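Local coordinates for putative type I restriction enzyme R protein (PDB 3EVY), which is probably the motor and nuclease subunit of a type I restriction system, needed for ATP-driven DNA cleavage and present here as a C-terminal, all-helical fragment, at residues L28-T33 with V50-A55; K35-L40 with Q85-D90. All coordinates share one frame; numbering follows the deposited sequence.

Interaction 1: residues L28-T33 with V50-A55; sequences LSYFPT and VILFRA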
loop_
_atom_site.group_PDB
_atom_site.type_symbol
_atom_site.label_atom_id
_atom_site.label_comp_id
_atom_site.label_asym_id
_atom_site.label_seq_id
_atom_site.Cartn_x
_atom_site.Cartn_y
_atom_site.Cartn_z
ATOM N N LEU A 28 5.262 -1.733 5.356
ATOM C CA LEU A 28 6.074 -2.966 5.383
ATOM C C LEU A 28 6.764 -3.247 6.740
ATOM O O LEU A 28 7.001 -4.395 7.089
ATOM C CB LEU A 28 7.106 -3.021 4.241
ATOM C CG LEU A 28 6.496 -3.121 2.861
ATOM C CD1 LEU A 28 7.548 -2.841 1.757
ATOM C CD2 LEU A 28 5.740 -4.439 2.665
ATOM N N SER A 29 7.073 -2.213 7.515
ATOM C CA SER A 29 7.667 -2.460 8.853
ATOM C C SER A 29 6.617 -2.987 9.834
ATOM O O SER A 29 6.971 -3.536 10.874
ATOM C CB SER A 29 8.360 -1.214 9.392
ATOM O OG SER A 29 7.350 -0.260 9.654
ATOM N N TYR A 30 5.332 -2.835 9.506
ATOM C CA TYR A 30 4.256 -3.391 10.314
ATOM C C TYR A 30 3.791 -4.741 9.791
ATOM O O TYR A 30 3.490 -5.637 10.592
ATOM C CB TYR A 30 3.005 -2.501 10.294
ATOM C CG TYR A 30 3.024 -1.304 11.236
ATOM C CD1 TYR A 30 2.684 -1.436 12.611
ATOM C CD2 TYR A 30 3.346 -0.031 10.752
ATOM C CE1 TYR A 30 2.689 -0.328 13.480
ATOM C CE2 TYR A 30 3.352 1.083 11.598
ATOM C CZ TYR A 30 3.019 0.932 12.956
ATOM O OH TYR A 30 3.043 2.064 13.759
ATOM N N PHE A 31 3.708 -4.894 8.468
ATOM C CA PHE A 31 3.132 -6.100 7.789
ATOM C C PHE A 31 4.106 -6.529 6.733
ATOM O O PHE A 31 3.951 -6.191 5.571
ATOM C CB PHE A 31 1.783 -5.754 7.162
ATOM C CG PHE A 31 0.868 -5.029 8.162
ATOM C CD1 PHE A 31 0.347 -5.699 9.266
ATOM C CD2 PHE A 31 0.555 -3.690 7.975
ATOM C CE1 PHE A 31 -0.422 -4.995 10.207
ATOM C CE2 PHE A 31 -0.228 -2.977 8.884
ATOM C CZ PHE A 31 -0.729 -3.621 9.992
ATOM N N PRO A 32 5.164 -7.212 7.158
ATOM C CA PRO A 32 6.258 -7.548 6.268
ATOM C C PRO A 32 5.887 -8.457 5.112
ATOM O O PRO A 32 6.561 -8.423 4.126
ATOM C CB PRO A 32 7.302 -8.173 7.210
ATOM C CG PRO A 32 6.520 -8.646 8.417
ATOM C CD PRO A 32 5.450 -7.571 8.570
ATOM N N THR A 33 4.836 -9.285 5.239
ATOM C CA THR A 33 4.451 -10.217 4.218
ATOM C C THR A 33 2.912 -10.311 4.151
ATOM O O THR A 33 2.203 -9.811 4.997
ATOM C CB THR A 33 4.958 -11.659 4.534
ATOM O OG1 THR A 33 4.389 -12.056 5.798
ATOM C CG2 THR A 33 6.507 -11.695 4.605
ATOM N N VAL A 50 -6.257 -2.292 7.580
ATOM C CA VAL A 50 -7.264 -1.702 6.689
ATOM C C VAL A 50 -7.062 -0.191 6.420
ATOM O O VAL A 50 -7.065 0.249 5.282
ATOM C CB VAL A 50 -8.672 -1.981 7.261
ATOM C CG1 VAL A 50 -9.763 -1.222 6.474
ATOM C CG2 VAL A 50 -8.912 -3.429 7.219
ATOM N N ILE A 51 -6.842 0.600 7.481
ATOM C CA ILE A 51 -6.686 2.045 7.339
ATOM C C ILE A 51 -5.405 2.398 6.598
ATOM O O ILE A 51 -5.409 3.218 5.683
ATOM C CB ILE A 51 -6.775 2.685 8.743
ATOM C CG1 ILE A 51 -8.243 2.614 9.195
ATOM C CG2 ILE A 51 -6.276 4.109 8.731
ATOM C CD1 ILE A 51 -8.490 2.744 10.750
ATOM N N LEU A 52 -4.309 1.716 6.929
ATOM C CA LEU A 52 -3.081 1.942 6.240
ATOM C C LEU A 52 -3.192 1.514 4.801
ATOM O O LEU A 52 -2.657 2.163 3.904
ATOM C CB LEU A 52 -1.870 1.205 6.893
ATOM C CG LEU A 52 -1.288 1.778 8.207
ATOM C CD1 LEU A 52 0.088 1.174 8.565
ATOM C CD2 LEU A 52 -1.169 3.296 8.141
ATOM N N PHE A 53 -3.781 0.354 4.581
ATOM C CA PHE A 53 -3.769 -0.112 3.242
ATOM C C PHE A 53 -4.700 0.773 2.393
ATOM O O PHE A 53 -4.439 1.015 1.214
ATOM C CB PHE A 53 -4.201 -1.552 3.143
ATOM C CG PHE A 53 -4.032 -2.095 1.733
ATOM C CD1 PHE A 53 -2.777 -2.558 1.307
ATOM C CD2 PHE A 53 -5.097 -2.087 0.842
ATOM C CE1 PHE A 53 -2.614 -3.052 -0.000
ATOM C CE2 PHE A 53 -4.916 -2.567 -0.502
ATOM C CZ PHE A 53 -3.668 -3.043 -0.862
ATOM N N ARG A 54 -5.836 1.189 2.943
ATOM C CA ARG A 54 -6.724 2.141 2.164
ATOM C C ARG A 54 -6.003 3.377 1.679
ATOM O O ARG A 54 -6.142 3.794 0.535
ATOM C CB ARG A 54 -7.963 2.595 2.954
ATOM C CG ARG A 54 -8.936 3.457 2.074
ATOM C CD ARG A 54 -10.219 3.753 2.809
ATOM N NE ARG A 54 -11.033 4.603 1.947
ATOM C CZ ARG A 54 -12.125 5.254 2.340
ATOM N NH1 ARG A 54 -12.570 5.139 3.590
ATOM N NH2 ARG A 54 -12.778 5.994 1.454
ATOM N N ALA A 55 -5.196 3.977 2.521
ATOM C CA ALA A 55 -4.426 5.168 2.144
ATOM C C ALA A 55 -3.365 4.905 1.090
ATOM O O ALA A 55 -3.098 5.744 0.236
ATOM C CB ALA A 55 -3.696 5.823 3.451
#

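Interaction 2: residues K35-L40 with Q85-D90; sequences KSVGNL and QSKYLD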
loop_
_atom_site.group_PDB
_atom_site.type_symbol
_atom_site.label_atom_id
_atom_site.label_comp_id
_atom_site.label_asym_id
_atom_site.label_seq_id
_atom_site.Cartn_x
_atom_site.Cartn_y
_atom_site.Cartn_z
ATOM N N LYS A 35 1.114 -13.050 4.433
ATOM C CA LYS A 35 0.681 -13.965 5.472
ATOM C C LYS A 35 0.638 -13.275 6.813
ATOM O O LYS A 35 -0.233 -13.592 7.618
ATOM C CB LYS A 35 1.633 -15.153 5.566
ATOM C CG LYS A 35 1.022 -16.361 6.213
ATOM C CD LYS A 35 1.788 -17.615 5.854
ATOM C CE LYS A 35 1.108 -18.313 4.669
ATOM N NZ LYS A 35 1.978 -19.231 3.900
ATOM N N SER A 36 1.580 -12.353 7.080
ATOM C CA SER A 36 1.558 -11.592 8.381
ATOM C C SER A 36 0.226 -10.858 8.640
ATOM O O SER A 36 -0.218 -10.682 9.826
ATOM C CB SER A 36 2.733 -10.629 8.486
ATOM O OG SER A 36 2.463 -9.428 7.817
ATOM N N VAL A 37 -0.434 -10.439 7.557
ATOM C CA VAL A 37 -1.763 -9.796 7.673
ATOM C C VAL A 37 -2.784 -10.840 8.083
ATOM O O VAL A 37 -3.574 -10.631 9.019
ATOM C CB VAL A 37 -2.258 -9.094 6.373
ATOM C CG1 VAL A 37 -3.663 -8.449 6.606
ATOM C CG2 VAL A 37 -1.274 -8.043 5.883
ATOM N N GLY A 38 -2.749 -11.969 7.407
ATOM C CA GLY A 38 -3.540 -13.152 7.822
ATOM C C GLY A 38 -3.386 -13.505 9.299
ATOM O O GLY A 38 -4.331 -13.935 9.909
ATOM N N ASN A 39 -2.214 -13.321 9.896
ATOM C CA ASN A 39 -2.006 -13.669 11.315
ATOM C C ASN A 39 -2.476 -12.643 12.342
ATOM O O ASN A 39 -2.433 -12.909 13.573
ATOM C CB ASN A 39 -0.525 -13.976 11.571
ATOM C CG ASN A 39 -0.083 -15.251 10.889
ATOM O OD1 ASN A 39 -0.932 -16.111 10.567
ATOM N ND2 ASN A 39 1.217 -15.379 10.608
ATOM N N LEU A 40 -2.881 -11.461 11.891
ATOM C CA LEU A 40 -3.345 -10.427 12.821
ATOM C C LEU A 40 -4.485 -10.959 13.718
ATOM O O LEU A 40 -5.386 -11.636 13.243
ATOM C CB LEU A 40 -3.792 -9.177 12.062
ATOM C CG LEU A 40 -2.660 -8.489 11.288
ATOM C CD1 LEU A 40 -3.200 -7.200 10.624
ATOM C CD2 LEU A 40 -1.443 -8.177 12.184
ATOM N N GLN A 85 -4.033 -6.591 -1.282
ATOM C CA GLN A 85 -5.344 -6.016 -1.556
ATOM C C GLN A 85 -6.422 -7.105 -1.382
ATOM O O GLN A 85 -7.493 -6.849 -0.830
ATOM C CB GLN A 85 -5.343 -5.449 -2.941
ATOM C CG GLN A 85 -6.520 -4.563 -3.271
ATOM C CD GLN A 85 -6.534 -4.192 -4.744
ATOM O OE1 GLN A 85 -6.800 -5.028 -5.605
ATOM N NE2 GLN A 85 -6.235 -2.970 -5.033
ATOM N N SER A 86 -6.133 -8.344 -1.777
ATOM C CA SER A 86 -7.142 -9.420 -1.519
ATOM C C SER A 86 -7.490 -9.503 -0.037
ATOM O O SER A 86 -8.680 -9.640 0.324
ATOM C CB SER A 86 -6.674 -10.794 -2.007
ATOM O OG SER A 86 -6.304 -10.670 -3.373
ATOM N N LYS A 87 -6.473 -9.407 0.822
ATOM C CA LYS A 87 -6.713 -9.459 2.287
ATOM C C LYS A 87 -7.557 -8.294 2.722
ATOM O O LYS A 87 -8.414 -8.407 3.633
ATOM C CB LYS A 87 -5.399 -9.402 3.098
ATOM C CG LYS A 87 -4.440 -10.510 2.839
ATOM C CD LYS A 87 -4.961 -11.833 3.422
ATOM C CE LYS A 87 -3.831 -12.766 3.952
ATOM N NZ LYS A 87 -4.377 -14.200 4.080
ATOM N N TYR A 88 -7.259 -7.138 2.145
ATOM C CA TYR A 88 -7.943 -5.917 2.504
ATOM C C TYR A 88 -9.430 -6.042 2.093
ATOM O O TYR A 88 -10.312 -5.766 2.906
ATOM C CB TYR A 88 -7.252 -4.749 1.815
ATOM C CG TYR A 88 -8.071 -3.463 1.740
ATOM C CD1 TYR A 88 -8.148 -2.588 2.832
ATOM C CD2 TYR A 88 -8.704 -3.098 0.561
ATOM C CE1 TYR A 88 -8.898 -1.393 2.772
ATOM C CE2 TYR A 88 -9.419 -1.888 0.455
ATOM C CZ TYR A 88 -9.534 -1.043 1.575
ATOM O OH TYR A 88 -10.267 0.156 1.455
ATOM N N LEU A 89 -9.693 -6.522 0.877
ATOM C CA LEU A 89 -11.081 -6.743 0.424
ATOM C C LEU A 89 -11.903 -7.726 1.303
ATOM O O LEU A 89 -13.101 -7.496 1.551
ATOM C CB LEU A 89 -11.126 -7.148 -1.045
ATOM C CG LEU A 89 -10.713 -6.077 -2.056
ATOM C CD1 LEU A 89 -10.379 -6.666 -3.383
ATOM C CD2 LEU A 89 -11.816 -5.031 -2.187
ATOM N N ASP A 90 -11.276 -8.790 1.794
ATOM C CA ASP A 90 -11.941 -9.704 2.733
ATOM C C ASP A 90 -12.129 -9.064 4.095
ATOM O O ASP A 90 -13.022 -9.415 4.845
ATOM C CB ASP A 90 -11.115 -10.969 2.956
ATOM C CG ASP A 90 -10.885 -11.740 1.691
ATOM O OD1 ASP A 90 -11.449 -11.348 0.655
ATOM O OD2 ASP A 90 -10.115 -12.730 1.719
#

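Interaction 1: residues L28-T33 with V50-A55
Y30 and F31, near the end of helix 12-30, both touch L52, an apolar contact between the C-terminal end of that helix with the loop after it and the side of helix 43-63, in the C-terminal helical region of the HsdR subunit. It is small: 89 Å² is buried over both sides, and L52 supplies 48 Å² of that. Going along 28-33, Y30 comes first. CG is anti to the carbonyl carbon (chi1 -81°), which carries the ring toward helix 43-63; the Y30 and L52 side chains cross at about a right angle. Y30 CD2 lies 4.1 Å from L52 CD1, while the residue as a whole remains exposed. F31 follows in the loop, and it is buried. Its ring also meets F27 and stands edge-to-face with F49; L52 itself touches F27 and thus borders the group of F27, F31 and F49. Y30 CB sits over one face of the F31 ring, 3.5 Å above its plane and toward the rim. Farther on, T33 is the N-cap of helix 34-38, its side chain capping a backbone N just beyond the segment. The two approaches to L52 therefore share one methyl group: CD1 meets the Y30 ring obliquely and arrives at the edge of the F31 ring, near its plane, with F31 CE2 4.2 Å away.

Interaction 2: residues K35-L40 with Q85-D90
V37 and K87 face each other where the short helix 34-38 comes closest to helix 78-91; their CA atoms, 7.3 Å apart, are the nearest pair across the two segments. The closely packed part is apolar. V37 is buried and its CB bond points at the other helix; CG1, anti to the backbone N (chi1 -180°), reaches K87 CB at 4.0 Å. V37 also touches Y84 and M91 of helix 78-91, F49 of helix 43-63 and F31, so the lysine methylene covers one part of a side chain enclosed by several helices. The looser part lies toward solvent, at exposed G38. Here the K87 chain, bent at chi2 (-71°) and chi3 (-146°), slides past V37 in the opposite direction and brings its CE methylene against the backbone, 3.7 Å from G38 N, with the ammonium NZ beyond it, 4.0 Å from G38 CA. A CB position constructed on G38 falls 3.2 Å from K87 NZ, consistent with the absence of a side chain leaving room for the lysine. The 130 Å² buried in total is modest, with K87 providing 68 Å². This is helix-helix packing in an all-helical fold, with a buried valine on the inner side and the methylenes of a lysine along the solvent side.

Overall arrangement
The centres of interactions 1 and 2 lie about 9 Å apart in an all-helical fragment, and their segments alternate along the chain: 28-33, 35-40, 50-55, then 85-90. Each contact joins an early segment to a later helix, so the two contacts interleave in sequence. Helices 12-30 and 34-38 are consecutive, and the first segments touch, F31 CA lying 3.4 Å from S36 OG. The later segments also meet, with F53 CD2 3.4 Å from Y88 CG. Interaction 1 has its centre about 6 Å from the centre of the chain, against about 12 Å for interaction 2. Through this interleaving the four helices of the modelled part of the R subunit's C-terminal region pack as one compact body.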